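Local coordinates for ulvan Lyase-PL25 (PDB 5UAM), which degrades ulvan, the sulfated cell-wall polysaccharide of green seaweeds, as a polysaccharide lyase of family 25 with a beta-propeller fold, at residues L376-W389 with E401-I415. Residues are numbered along the deposited sequence; the frame is centred on the assembly and turned at random.
Sequences LTTYNQDNDAVLSW and EDKTVLRKDNASFAI
Strands 384-389 and 401-408 pair antiparallel: A385 and K408 exchange both backbone bonds, W389 N reaches K403 O, and D402 N reaches W389 O. At L387 the register slips by one residue. V405 N bonds L387 O at 2.9 Å while L406 N makes only a weak bond to the same oxygen, a classic beta bulge.

On the sheet face of V386 and S388, a single carboxylate oxygen, E401 OE2, takes two hydroxyls. Y379 OH donates to it at 2.7 Å from the syn side, and S388 OG donates, also at 2.7 Å, to its anti lone pair. An alanine in place of E401 would probably leave both hydroxyls without this shared acceptor and the Y379 ring edge less firmly held. The extended side chain of R407 runs beside V386, whose CG2 covers one guanidinium face, and NH1 meets Q381 OE1 in the guanidinium plane. D384 adds a long salt bridge, and a water bonds Y379 OH and R407 NH2 and, more weakly, Q381 OE1.

On the other face A385 CB sits over the centre of the F413 ring, 3.5 Å from its centroid, a CH-pi contact; F413 CG, anti to the carbonyl carbon (chi1 -68°), brings the ring face against this methyl. L387 CD1 meets I415 CG2. A second water links T378 OG1 and F413 N.

Strand 400-408 thus closes one four-stranded antiparallel blade, and the chain turns through 409-411 into strand 412-415, which pairs with 428-433 in the next: the blade-to-blade step of a beta-propeller.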
# COMPACT_ATOMS: atom_id res chain seq x y z
N LEU A 376 0.84 -1.92 14.40
CA LEU A 376 -0.49 -1.36 14.59
C LEU A 376 -1.37 -2.13 13.61
O LEU A 376 -1.22 -2.01 12.39
CB LEU A 376 -0.48 0.15 14.35
CG LEU A 376 -1.79 0.88 14.66
CD1 LEU A 376 -2.31 0.55 16.04
CD2 LEU A 376 -1.58 2.40 14.55
N THR A 377 -2.22 -3.00 14.16
CA THR A 377 -2.92 -3.99 13.36
C THR A 377 -4.41 -3.93 13.60
O THR A 377 -4.87 -3.67 14.71
CB THR A 377 -2.33 -5.39 13.61
OG1 THR A 377 -3.18 -6.41 13.04
CG2 THR A 377 -2.21 -5.65 15.05
N THR A 378 -5.17 -4.15 12.54
CA THR A 378 -6.61 -4.26 12.67
C THR A 378 -7.07 -5.71 12.51
O THR A 378 -6.54 -6.46 11.69
CB THR A 378 -7.38 -3.32 11.73
OG1 THR A 378 -8.79 -3.41 12.02
CG2 THR A 378 -7.19 -3.67 10.30
N TYR A 379 -8.07 -6.06 13.30
CA TYR A 379 -8.69 -7.38 13.30
C TYR A 379 -10.11 -7.18 13.79
O TYR A 379 -10.46 -6.10 14.26
CB TYR A 379 -7.87 -8.35 14.17
CG TYR A 379 -7.88 -8.04 15.65
CD1 TYR A 379 -7.01 -7.12 16.22
CD2 TYR A 379 -8.76 -8.69 16.48
CE1 TYR A 379 -7.04 -6.87 17.59
CE2 TYR A 379 -8.81 -8.43 17.85
CZ TYR A 379 -7.94 -7.53 18.40
OH TYR A 379 -7.99 -7.29 19.75
N ASN A 380 -10.94 -8.19 13.66
CA ASN A 380 -12.29 -8.11 14.21
C ASN A 380 -12.44 -9.07 15.37
O ASN A 380 -11.85 -10.16 15.40
CB ASN A 380 -13.38 -8.30 13.14
CG ASN A 380 -13.76 -6.97 12.44
OD1 ASN A 380 -12.88 -6.17 12.09
ND2 ASN A 380 -15.05 -6.74 12.23
N GLN A 381 -13.22 -8.64 16.35
CA GLN A 381 -13.65 -9.50 17.44
C GLN A 381 -15.16 -9.49 17.35
O GLN A 381 -15.80 -8.45 17.57
CB GLN A 381 -13.18 -9.01 18.81
CG GLN A 381 -13.62 -10.00 19.90
CD GLN A 381 -13.21 -9.61 21.31
OE1 GLN A 381 -13.31 -8.45 21.70
NE2 GLN A 381 -12.77 -10.60 22.09
N ASP A 382 -15.74 -10.64 17.02
CA ASP A 382 -17.16 -10.72 16.73
C ASP A 382 -17.40 -9.72 15.60
O ASP A 382 -16.65 -9.74 14.61
CB ASP A 382 -17.94 -10.47 18.02
CG ASP A 382 -17.57 -11.45 19.13
OD1 ASP A 382 -17.41 -12.66 18.84
OD2 ASP A 382 -17.42 -11.01 20.29
N ASN A 383 -18.39 -8.84 15.69
CA ASN A 383 -18.66 -7.88 14.64
C ASN A 383 -18.02 -6.53 14.90
O ASN A 383 -18.36 -5.55 14.21
CB ASN A 383 -20.17 -7.73 14.45
CG ASN A 383 -20.70 -8.66 13.38
OD1 ASN A 383 -21.43 -9.61 13.67
ND2 ASN A 383 -20.33 -8.39 12.14
N ASP A 384 -17.09 -6.45 15.84
CA ASP A 384 -16.43 -5.20 16.17
C ASP A 384 -15.09 -5.10 15.47
O ASP A 384 -14.36 -6.08 15.36
CB ASP A 384 -16.16 -5.09 17.67
CG ASP A 384 -17.42 -5.01 18.47
OD1 ASP A 384 -18.53 -5.02 17.87
OD2 ASP A 384 -17.30 -4.96 19.70
N ALA A 385 -14.76 -3.88 15.05
CA ALA A 385 -13.47 -3.59 14.45
C ALA A 385 -12.51 -3.10 15.53
O ALA A 385 -12.87 -2.23 16.33
CB ALA A 385 -13.66 -2.49 13.41
N VAL A 386 -11.29 -3.63 15.54
CA VAL A 386 -10.29 -3.26 16.53
C VAL A 386 -9.03 -2.81 15.80
O VAL A 386 -8.64 -3.42 14.79
CB VAL A 386 -9.96 -4.44 17.48
CG1 VAL A 386 -9.02 -3.98 18.58
CG2 VAL A 386 -11.24 -5.05 18.07
N LEU A 387 -8.40 -1.75 16.28
CA LEU A 387 -7.08 -1.32 15.83
C LEU A 387 -6.22 -1.17 17.08
O LEU A 387 -6.52 -0.32 17.94
CB LEU A 387 -7.14 0.01 15.05
CG LEU A 387 -5.81 0.52 14.50
CD1 LEU A 387 -5.30 -0.41 13.43
CD2 LEU A 387 -5.99 1.88 13.91
N SER A 388 -5.20 -2.01 17.22
CA SER A 388 -4.43 -2.01 18.45
C SER A 388 -2.96 -2.29 18.16
O SER A 388 -2.60 -2.82 17.11
CB SER A 388 -4.97 -3.02 19.45
OG SER A 388 -4.91 -4.33 18.92
N TRP A 389 -2.13 -1.90 19.12
CA TRP A 389 -0.69 -2.13 19.06
C TRP A 389 -0.36 -3.52 19.58
O TRP A 389 -0.87 -3.95 20.62
CB TRP A 389 0.04 -1.11 19.92
CG TRP A 389 0.04 0.29 19.35
CD1 TRP A 389 -0.77 1.32 19.69
CD2 TRP A 389 0.91 0.80 18.32
NE1 TRP A 389 -0.47 2.44 18.95
CE2 TRP A 389 0.57 2.15 18.11
CE3 TRP A 389 1.95 0.24 17.58
CZ2 TRP A 389 1.23 2.95 17.18
CZ3 TRP A 389 2.61 1.05 16.66
CH2 TRP A 389 2.24 2.38 16.47
N GLU A 401 -0.60 -7.91 22.92
CA GLU A 401 -1.40 -6.73 22.63
C GLU A 401 -1.20 -5.68 23.72
O GLU A 401 -1.19 -6.00 24.92
CB GLU A 401 -2.88 -7.11 22.53
CG GLU A 401 -3.77 -5.99 21.98
CD GLU A 401 -5.20 -6.44 21.76
OE1 GLU A 401 -5.70 -7.25 22.57
OE2 GLU A 401 -5.84 -5.98 20.78
N ASP A 402 -1.00 -4.43 23.30
CA ASP A 402 -0.91 -3.29 24.20
C ASP A 402 -2.13 -2.39 23.97
O ASP A 402 -3.25 -2.90 24.05
CB ASP A 402 0.45 -2.62 24.05
CG ASP A 402 0.72 -1.59 25.14
OD1 ASP A 402 0.02 -1.63 26.17
OD2 ASP A 402 1.63 -0.75 24.97
N LYS A 403 -1.98 -1.10 23.70
CA LYS A 403 -3.11 -0.20 23.71
C LYS A 403 -3.97 -0.38 22.46
O LYS A 403 -3.47 -0.58 21.35
CB LYS A 403 -2.64 1.25 23.79
CG LYS A 403 -1.86 1.61 25.05
CD LYS A 403 -1.90 3.12 25.31
CE LYS A 403 -1.02 3.54 26.48
NZ LYS A 403 0.31 4.04 26.03
N THR A 404 -5.29 -0.30 22.65
CA THR A 404 -6.23 -0.14 21.55
C THR A 404 -6.38 1.34 21.24
O THR A 404 -6.66 2.15 22.13
CB THR A 404 -7.58 -0.76 21.91
OG1 THR A 404 -7.45 -2.18 22.04
CG2 THR A 404 -8.63 -0.45 20.84
N VAL A 405 -6.22 1.70 19.96
CA VAL A 405 -6.26 3.08 19.52
C VAL A 405 -7.63 3.45 18.97
O VAL A 405 -8.04 4.61 19.01
CB VAL A 405 -5.17 3.27 18.45
CG1 VAL A 405 -5.19 4.64 17.87
CG2 VAL A 405 -3.79 2.96 19.04
N LEU A 406 -8.34 2.47 18.42
CA LEU A 406 -9.68 2.71 17.89
C LEU A 406 -10.44 1.40 17.88
O LEU A 406 -9.89 0.36 17.54
CB LEU A 406 -9.61 3.29 16.46
CG LEU A 406 -10.86 4.02 15.98
CD1 LEU A 406 -11.07 5.30 16.74
CD2 LEU A 406 -10.75 4.30 14.49
N ARG A 407 -11.71 1.45 18.31
CA ARG A 407 -12.54 0.26 18.30
C ARG A 407 -13.95 0.69 17.98
O ARG A 407 -14.45 1.64 18.59
CB ARG A 407 -12.49 -0.44 19.66
CG ARG A 407 -13.16 -1.79 19.65
CD ARG A 407 -12.98 -2.55 20.97
NE ARG A 407 -13.69 -3.83 20.89
CZ ARG A 407 -13.16 -5.02 21.14
NH1 ARG A 407 -13.92 -6.09 21.02
NH2 ARG A 407 -11.89 -5.14 21.54
N LYS A 408 -14.57 0.05 16.99
CA LYS A 408 -15.93 0.42 16.60
C LYS A 408 -16.81 -0.82 16.43
O LYS A 408 -16.47 -1.74 15.69
CB LYS A 408 -15.93 1.24 15.31
CG LYS A 408 -15.12 2.53 15.39
CD LYS A 408 -15.86 3.56 16.21
CE LYS A 408 -15.06 4.83 16.30
NZ LYS A 408 -15.75 5.84 17.15
N ASP A 409 -17.96 -0.81 17.08
CA ASP A 409 -18.91 -1.89 16.92
C ASP A 409 -19.48 -1.87 15.50
O ASP A 409 -19.65 -0.82 14.88
CB ASP A 409 -20.08 -1.72 17.90
CG ASP A 409 -19.63 -1.50 19.32
OD1 ASP A 409 -18.92 -2.36 19.88
OD2 ASP A 409 -20.01 -0.48 19.92
N ASN A 410 -19.83 -3.07 15.02
CA ASN A 410 -20.62 -3.20 13.80
C ASN A 410 -19.91 -2.58 12.60
O ASN A 410 -20.53 -1.91 11.78
CB ASN A 410 -22.02 -2.63 13.98
CG ASN A 410 -22.69 -3.15 15.22
OD1 ASN A 410 -23.15 -2.38 16.09
ND2 ASN A 410 -22.78 -4.47 15.32
N ALA A 411 -18.61 -2.85 12.49
CA ALA A 411 -17.81 -2.22 11.45
C ALA A 411 -16.59 -3.09 11.20
O ALA A 411 -16.31 -4.04 11.92
CB ALA A 411 -17.34 -0.83 11.91
N SER A 412 -15.86 -2.74 10.14
CA SER A 412 -14.52 -3.27 9.91
C SER A 412 -13.66 -2.11 9.44
O SER A 412 -14.16 -1.12 8.92
CB SER A 412 -14.48 -4.40 8.87
OG SER A 412 -14.87 -3.96 7.60
N PHE A 413 -12.35 -2.23 9.65
CA PHE A 413 -11.45 -1.14 9.32
C PHE A 413 -10.63 -1.44 8.08
O PHE A 413 -10.12 -2.56 7.90
CB PHE A 413 -10.44 -0.86 10.45
CG PHE A 413 -11.03 -0.30 11.72
CD1 PHE A 413 -12.15 0.53 11.70
CD2 PHE A 413 -10.44 -0.55 12.94
CE1 PHE A 413 -12.68 1.06 12.86
CE2 PHE A 413 -10.97 -0.06 14.13
CZ PHE A 413 -12.08 0.78 14.10
N ALA A 414 -10.47 -0.44 7.24
CA ALA A 414 -9.40 -0.37 6.26
C ALA A 414 -8.35 0.56 6.82
O ALA A 414 -8.70 1.60 7.40
CB ALA A 414 -9.94 0.17 4.93
N ILE A 415 -7.07 0.23 6.62
CA ILE A 415 -5.98 1.04 7.17
C ILE A 415 -4.97 1.40 6.10
O ILE A 415 -4.81 0.70 5.09
CB ILE A 415 -5.28 0.36 8.36
CG1 ILE A 415 -4.79 -1.05 8.00
CG2 ILE A 415 -6.26 0.31 9.55
CD1 ILE A 415 -3.80 -1.60 9.04
O HOH W 1 -11.12 -4.50 11.04
O HOH W 2 -10.33 -7.81 21.25